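Local coordinates for Thiol:disulfide interchange protein DsbA (Pseudomonas aeruginosa, PDB 4ZL8) that probably introduces disulfide bonds into other periplasmic proteins by transferring its own redox-active disulfide to them, at residues A[162-167]-A[173-178]; A[110-115]-A[123-128]. The protein carries 1 engineered substitution. All blocks are in the same frame, centred on the assembly; numbering follows the deposited sequence. Where two conformers were deposited one is given.

Contact 1. Residues A[162-167]-A[173-178]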
loop_
_atom_site.group_PDB
_atom_site.type_symbol
_atom_site.label_atom_id
_atom_site.label_comp_id
_atom_site.label_asym_id
_atom_site.label_seq_id
_atom_site.Cartn_x
_atom_site.Cartn_y
_atom_site.Cartn_z
ATOM N N TYR A 162 -14.941 -0.241 1.447
ATOM C CA TYR A 162 -15.220 0.392 0.155
ATOM C C TYR A 162 -14.003 0.253 -0.737
ATOM O O TYR A 162 -12.898 0.651 -0.347
ATOM C CB TYR A 162 -15.543 1.883 0.321
ATOM C CG TYR A 162 -16.559 2.184 1.379
ATOM C CD1 TYR A 162 -17.897 1.891 1.192
ATOM C CD2 TYR A 162 -16.171 2.761 2.578
ATOM C CE1 TYR A 162 -18.836 2.178 2.180
ATOM C CE2 TYR A 162 -17.084 3.038 3.558
ATOM C CZ TYR A 162 -18.408 2.743 3.349
ATOM O OH TYR A 162 -19.339 3.024 4.307
ATOM N N ARG A 163 -14.196 -0.287 -1.943
ATOM C CA ARG A 163 -13.080 -0.495 -2.873
ATOM C C ARG A 163 -13.264 0.372 -4.097
ATOM O O ARG A 163 -14.366 0.465 -4.633
ATOM C CB ARG A 163 -12.984 -1.969 -3.267
ATOM C CG ARG A 163 -11.745 -2.326 -4.062
ATOM C CD ARG A 163 -11.784 -3.761 -4.586
ATOM N NE ARG A 163 -12.837 -3.953 -5.560
ATOM C CZ ARG A 163 -13.662 -4.992 -5.606
ATOM N NH1 ARG A 163 -14.564 -5.047 -6.556
ATOM N NH2 ARG A 163 -13.611 -5.971 -4.697
ATOM N N PHE A 164 -12.180 0.992 -4.545
ATOM C CA PHE A 164 -12.234 1.866 -5.720
ATOM C C PHE A 164 -10.846 2.017 -6.310
ATOM O O PHE A 164 -9.857 1.714 -5.656
ATOM C CB PHE A 164 -12.862 3.229 -5.393
ATOM C CG PHE A 164 -12.248 3.951 -4.223
ATOM C CD1 PHE A 164 -12.578 3.587 -2.925
ATOM C CD2 PHE A 164 -11.369 5.032 -4.412
ATOM C CE1 PHE A 164 -12.044 4.258 -1.837
ATOM C CE2 PHE A 164 -10.849 5.716 -3.316
ATOM C CZ PHE A 164 -11.181 5.316 -2.034
ATOM N N ASP A 165 -10.768 2.447 -7.564
ATOM C CA ASP A 165 -9.460 2.664 -8.161
ATOM C C ASP A 165 -9.482 3.935 -8.990
ATOM O O ASP A 165 -10.492 4.651 -8.994
ATOM C CB ASP A 165 -8.968 1.423 -8.929
ATOM C CG ASP A 165 -9.881 1.001 -10.052
ATOM O OD1 ASP A 165 -10.478 1.856 -10.719
ATOM O OD2 ASP A 165 -9.931 -0.220 -10.351
ATOM N N ILE A 166 -8.389 4.258 -9.664
ATOM C CA ILE A 166 -8.312 5.534 -10.343
ATOM C C ILE A 166 -9.330 5.585 -11.469
ATOM O O ILE A 166 -9.963 6.614 -11.712
ATOM C CB ILE A 166 -6.884 5.834 -10.821
ATOM C CG1 ILE A 166 -5.951 5.957 -9.602
ATOM C CG2 ILE A 166 -6.863 7.092 -11.664
ATOM C CD1 ILE A 166 -4.478 6.057 -9.942
ATOM N N GLY A 167 -9.509 4.465 -12.158
ATOM C CA GLY A 167 -10.451 4.411 -13.263
ATOM C C GLY A 167 -11.889 4.575 -12.795
ATOM O O GLY A 167 -12.666 5.324 -13.403
ATOM N N GLU A 173 -7.040 12.867 -8.879
ATOM C CA GLU A 173 -7.605 13.777 -7.876
ATOM C C GLU A 173 -8.924 13.243 -7.384
ATOM O O GLU A 173 -9.255 13.332 -6.195
ATOM C CB GLU A 173 -7.933 15.151 -8.473
ATOM C CG GLU A 173 -6.850 15.900 -9.201
ATOM C CD GLU A 173 -7.435 17.035 -10.040
ATOM O OE1 GLU A 173 -6.886 17.317 -11.116
ATOM O OE2 GLU A 173 -8.451 17.638 -9.623
ATOM N N GLU A 174 -9.718 12.752 -8.326
ATOM C CA GLU A 174 -11.043 12.244 -8.013
ATOM C C GLU A 174 -10.934 11.081 -7.030
ATOM O O GLU A 174 -11.801 10.896 -6.183
ATOM C CB GLU A 174 -11.754 11.788 -9.295
ATOM C CG GLU A 174 -12.173 12.910 -10.234
ATOM C CD GLU A 174 -11.043 13.472 -11.083
ATOM O OE1 GLU A 174 -9.903 12.953 -11.051
ATOM O OE2 GLU A 174 -11.302 14.449 -11.828
ATOM N N THR A 175 -9.879 10.271 -7.149
ATOM C CA THR A 175 -9.664 9.144 -6.245
ATOM C C THR A 175 -9.521 9.620 -4.794
ATOM O O THR A 175 -10.077 9.006 -3.857
ATOM C CB THR A 175 -8.422 8.334 -6.673
ATOM O OG1 THR A 175 -8.618 7.853 -8.005
ATOM C CG2 THR A 175 -8.184 7.131 -5.793
ATOM N N LEU A 176 -8.782 10.705 -4.592
ATOM C CA LEU A 176 -8.593 11.245 -3.247
ATOM C C LEU A 176 -9.850 11.938 -2.746
ATOM O O LEU A 176 -10.165 11.857 -1.552
ATOM C CB LEU A 176 -7.469 12.272 -3.252
ATOM C CG LEU A 176 -6.097 11.933 -3.815
ATOM C CD1 LEU A 176 -5.171 13.143 -3.626
ATOM C CD2 LEU A 176 -5.546 10.714 -3.158
ATOM N N LYS A 177 -10.575 12.630 -3.614
ATOM C CA LYS A 177 -11.843 13.221 -3.190
ATOM C C LYS A 177 -12.819 12.149 -2.760
ATOM O O LYS A 177 -13.559 12.323 -1.787
ATOM C CB LYS A 177 -12.468 14.047 -4.311
ATOM C CG LYS A 177 -11.726 15.282 -4.672
ATOM C CD LYS A 177 -12.471 16.051 -5.775
ATOM C CE LYS A 177 -11.709 17.279 -6.193
ATOM N NZ LYS A 177 -12.378 17.929 -7.344
ATOM N N LEU A 178 -12.860 11.040 -3.485
ATOM C CA LEU A 178 -13.732 9.938 -3.125
ATOM C C LEU A 178 -13.289 9.330 -1.802
ATOM O O LEU A 178 -14.124 9.054 -0.923
ATOM C CB LEU A 178 -13.759 8.927 -4.276
ATOM C CG LEU A 178 -14.497 7.623 -3.991
ATOM C CD1 LEU A 178 -15.944 7.823 -3.569
ATOM C CD2 LEU A 178 -14.434 6.741 -5.230
#

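Contact 2. Residues A[110-115]-A[123-128]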
loop_
_atom_site.group_PDB
_atom_site.type_symbol
_atom_site.label_atom_id
_atom_site.label_comp_id
_atom_site.label_asym_id
_atom_site.label_seq_id
_atom_site.Cartn_x
_atom_site.Cartn_y
_atom_site.Cartn_z
ATOM N N GLU A 110 20.591 -7.961 -4.044
ATOM C CA GLU A 110 20.496 -6.725 -4.801
ATOM C C GLU A 110 19.807 -5.643 -3.973
ATOM O O GLU A 110 20.227 -4.477 -3.982
ATOM C CB GLU A 110 19.738 -6.915 -6.107
ATOM C CG GLU A 110 19.929 -5.727 -7.005
ATOM C CD GLU A 110 19.018 -5.731 -8.195
ATOM O OE1 GLU A 110 18.524 -6.844 -8.585
ATOM O OE2 GLU A 110 18.829 -4.599 -8.722
ATOM N N MET A 111 18.738 -6.010 -3.286
ATOM C CA MET A 111 18.012 -5.047 -2.473
ATOM C C MET A 111 18.914 -4.487 -1.394
ATOM O O MET A 111 18.973 -3.279 -1.188
ATOM C CB MET A 111 16.814 -5.700 -1.803
ATOM C CG MET A 111 15.761 -6.226 -2.746
ATOM S SD MET A 111 14.680 -7.328 -1.805
ATOM C CE MET A 111 13.607 -7.897 -3.100
ATOM N N ALA A 112 19.609 -5.361 -0.692
ATOM C CA ALA A 112 20.413 -4.929 0.440
ATOM C C ALA A 112 21.518 -3.994 -0.024
ATOM O O ALA A 112 21.844 -3.020 0.641
ATOM C CB ALA A 112 21.002 -6.129 1.152
ATOM N N ASP A 113 22.133 -4.304 -1.159
ATOM C CA ASP A 113 23.218 -3.490 -1.677
ATOM C C ASP A 113 22.714 -2.088 -2.033
ATOM O O ASP A 113 23.346 -1.085 -1.707
ATOM C CB ASP A 113 23.857 -4.172 -2.884
ATOM C CG ASP A 113 24.711 -5.356 -2.493
ATOM O OD1 ASP A 113 25.001 -5.503 -1.285
ATOM O OD2 ASP A 113 25.096 -6.138 -3.391
ATOM N N PHE A 114 21.567 -2.021 -2.688
ATOM C CA PHE A 114 20.971 -0.731 -2.998
ATOM C C PHE A 114 20.606 0.018 -1.720
ATOM O O PHE A 114 20.910 1.211 -1.577
ATOM C CB PHE A 114 19.712 -0.899 -3.853
ATOM C CG PHE A 114 18.883 0.353 -3.932
ATOM C CD1 PHE A 114 19.317 1.428 -4.665
ATOM C CD2 PHE A 114 17.703 0.471 -3.228
ATOM C CE1 PHE A 114 18.578 2.594 -4.701
ATOM C CE2 PHE A 114 16.966 1.643 -3.274
ATOM C CZ PHE A 114 17.401 2.685 -4.002
ATOM N N LEU A 115 19.926 -0.664 -0.815
ATOM C CA LEU A 115 19.397 -0.030 0.384
ATOM C C LEU A 115 20.515 0.427 1.315
ATOM O O LEU A 115 20.357 1.416 2.024
ATOM C CB LEU A 115 18.424 -0.967 1.082
ATOM C CG LEU A 115 17.122 -1.222 0.319
ATOM C CD1 LEU A 115 16.429 -2.430 0.923
ATOM C CD2 LEU A 115 16.225 0.032 0.327
ATOM N N GLU A 123 22.923 -6.302 6.998
ATOM C CA GLU A 123 22.784 -7.559 7.738
ATOM C C GLU A 123 21.403 -7.639 8.390
ATOM O O GLU A 123 20.768 -8.695 8.404
ATOM C CB GLU A 123 23.897 -7.718 8.778
ATOM C CG GLU A 123 25.251 -8.092 8.179
ATOM C CD GLU A 123 25.156 -9.208 7.136
ATOM O OE1 GLU A 123 24.624 -10.290 7.465
ATOM O OE2 GLU A 123 25.604 -8.996 5.984
ATOM N N LYS A 124 20.915 -6.530 8.931
ATOM C CA LYS A 124 19.573 -6.526 9.509
ATOM C C LYS A 124 18.494 -6.648 8.433
ATOM O O LYS A 124 17.493 -7.339 8.625
ATOM C CB LYS A 124 19.340 -5.270 10.355
ATOM C CG LYS A 124 18.012 -5.261 11.096
ATOM C CD LYS A 124 17.980 -6.306 12.183
ATOM C CE LYS A 124 16.686 -6.270 12.985
ATOM N NZ LYS A 124 16.686 -7.297 14.073
ATOM N N PHE A 125 18.692 -6.010 7.283
ATOM C CA PHE A 125 17.746 -6.179 6.199
ATOM C C PHE A 125 17.647 -7.656 5.794
ATOM O O PHE A 125 16.551 -8.194 5.683
ATOM C CB PHE A 125 18.125 -5.338 4.970
ATOM C CG PHE A 125 17.184 -5.548 3.822
ATOM C CD1 PHE A 125 15.997 -4.835 3.743
ATOM C CD2 PHE A 125 17.431 -6.512 2.868
ATOM C CE1 PHE A 125 15.109 -5.051 2.713
ATOM C CE2 PHE A 125 16.531 -6.730 1.827
ATOM C CZ PHE A 125 15.382 -6.006 1.754
ATOM N N LEU A 126 18.779 -8.297 5.555
ATOM C CA LEU A 126 18.768 -9.685 5.117
ATOM C C LEU A 126 18.160 -10.608 6.179
ATOM O O LEU A 126 17.356 -11.477 5.836
ATOM C CB LEU A 126 20.176 -10.123 4.723
ATOM C CG LEU A 126 20.720 -9.426 3.463
ATOM C CD1 LEU A 126 22.163 -9.765 3.269
ATOM C CD2 LEU A 126 19.925 -9.822 2.227
ATOM N N SER A 127 18.530 -10.449 7.448
ATOM C CA SER A 127 17.980 -11.275 8.523
ATOM C C SER A 127 16.471 -11.078 8.634
ATOM O O SER A 127 15.715 -12.036 8.820
ATOM C CB SER A 127 18.647 -10.930 9.852
ATOM O OG SER A 127 18.114 -11.703 10.919
ATOM N N THR A 128 16.026 -9.830 8.523
ATOM C CA THR A 128 14.597 -9.551 8.604
ATOM C C THR A 128 13.869 -10.110 7.384
ATOM O O THR A 128 12.828 -10.742 7.494
ATOM C CB THR A 128 14.328 -8.026 8.739
ATOM O OG1 THR A 128 15.003 -7.521 9.887
ATOM C CG2 THR A 128 12.841 -7.749 8.890
#

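Contact 1. Residues A[162-167]-A[173-178]
Phe164 and Ile166 meet Thr175 and Leu178 in the C-terminal beta-beta-alpha part of the thioredoxin fold, where strand 162-165 is covered by helix 172-188. The two segments run nearly antiparallel, at 167°, with their axes 9.2 Å apart at closest. No hydrogen bond joins them, and the interface rests on packing. Thr175 is the first residue of the helix to engage, and its two branches divide the work. Its OG1 lies 3.3 Å from Ile166 CA, and Ile166 CG1 comes up across it, 3.6 Å from the same Thr175 OG1. This buried hydroxyl is hydrogen-bonded to Gly171 O, just before the helix begins, so its polar need is met there while its flank serves as a contact surface. The methyl branch faces the other way along the strand, Thr175 CG2 reaching Phe164 CE2 at 3.9 Å. The carbonyl of the same residue also approaches the ring obliquely, with Thr175 O 3.4 Å from Phe164 CE2. One turn on, Leu178 lies over a face of that ring and runs past the phenylalanine side chain in the opposite direction. Phe164 CG is set between its own backbone N and carbonyl carbon (chi1 53°), a position that holds the ring over this part of the helix, where Ala179 and Leu182 extend the packing and Met156 and Val158 of the adjacent strand also touch the ring. Beyond Phe164, Asp165 N-caps the short helix 166-169 through a bond from Ser168 N to its OD1. Leu178 CG stands 4.2 Å from the centroid of the Phe164 ring and 14° off its normal, a CH-pi contact, while Leu178 CD2 touches Phe164 CD2 at 3.6 Å.

Contact 2. Residues A[110-115]-A[123-128]
Two donors grip the carbonyl O of Lys124, the residue just before Phe125, whose ring is the main contact with Met111, Ala112 and Leu115. Thr128 N gives Lys124 O the usual helical bond, 2.9 Å long, and Thr128 OG1 adds a second to Lys124 O at 2.8 Å. They arrive from opposite faces of the carbonyl plane, and the second bond satisfies the buried threonine hydroxyl inside its own helix. The interface itself is apolar. Helices 108-116 and 122-129 form an antiparallel pair in the helical domain inserted into the DsbA thioredoxin fold, and the two segments cross at 149°. Phe125 has CG anti to its backbone N (chi1 178°), which carries the ring across to the facing helix. There the methyl Leu115 CD1 sits over one face, displaced toward the rim. It lies 3.8 Å from the centroid of the Phe125 ring, 27° off the normal, and only 3.4 Å from Phe125 CE1, a close CH-pi contact. The sulfur of Met111 lies at the edge in a Met-aromatic contact, SD being 3.9 Å from Phe125 CZ; separately, Met111 CB meets Phe125 CE2 at 3.8 Å. The methionine then extends away from helix 122-129. Ala112, whose CA is the nearest to that of Phe125, offers only a methyl at this point, and its CB touches both Phe125 CD2 and Leu126 CD2, the latter at 4.0 Å. Leu126 continues the packing onto Pro108 and Glu109 at the start of helix 108-116. Toward the interior, helix 70-84 receives Met111 on Val73 and Met77 and Phe125 on Thr80, while Leu115 reaches Val94 of helix 87-99, so the pair is packed against these two longer helices.

Contacts 1 and 2 lie on opposite sides of the chain's centre, with their own centres about 34 Å apart and their nearest atoms about 23 Å apart, and they share no helix or strand. Both are buried, both rest on a phenylalanine with a leucine over one face, and neither has a hydrogen bond between its segments. They differ in place. Residues 162-167 and 173-178 join sheet to helix within the thioredoxin core, and a threonine brings its hydroxyl and its carbonyl into the interface. Residues 110-115 and 123-128 pair two helices of the inserted domain, farther from the centre, with methionine sulfur and alanine completing an apolar seam.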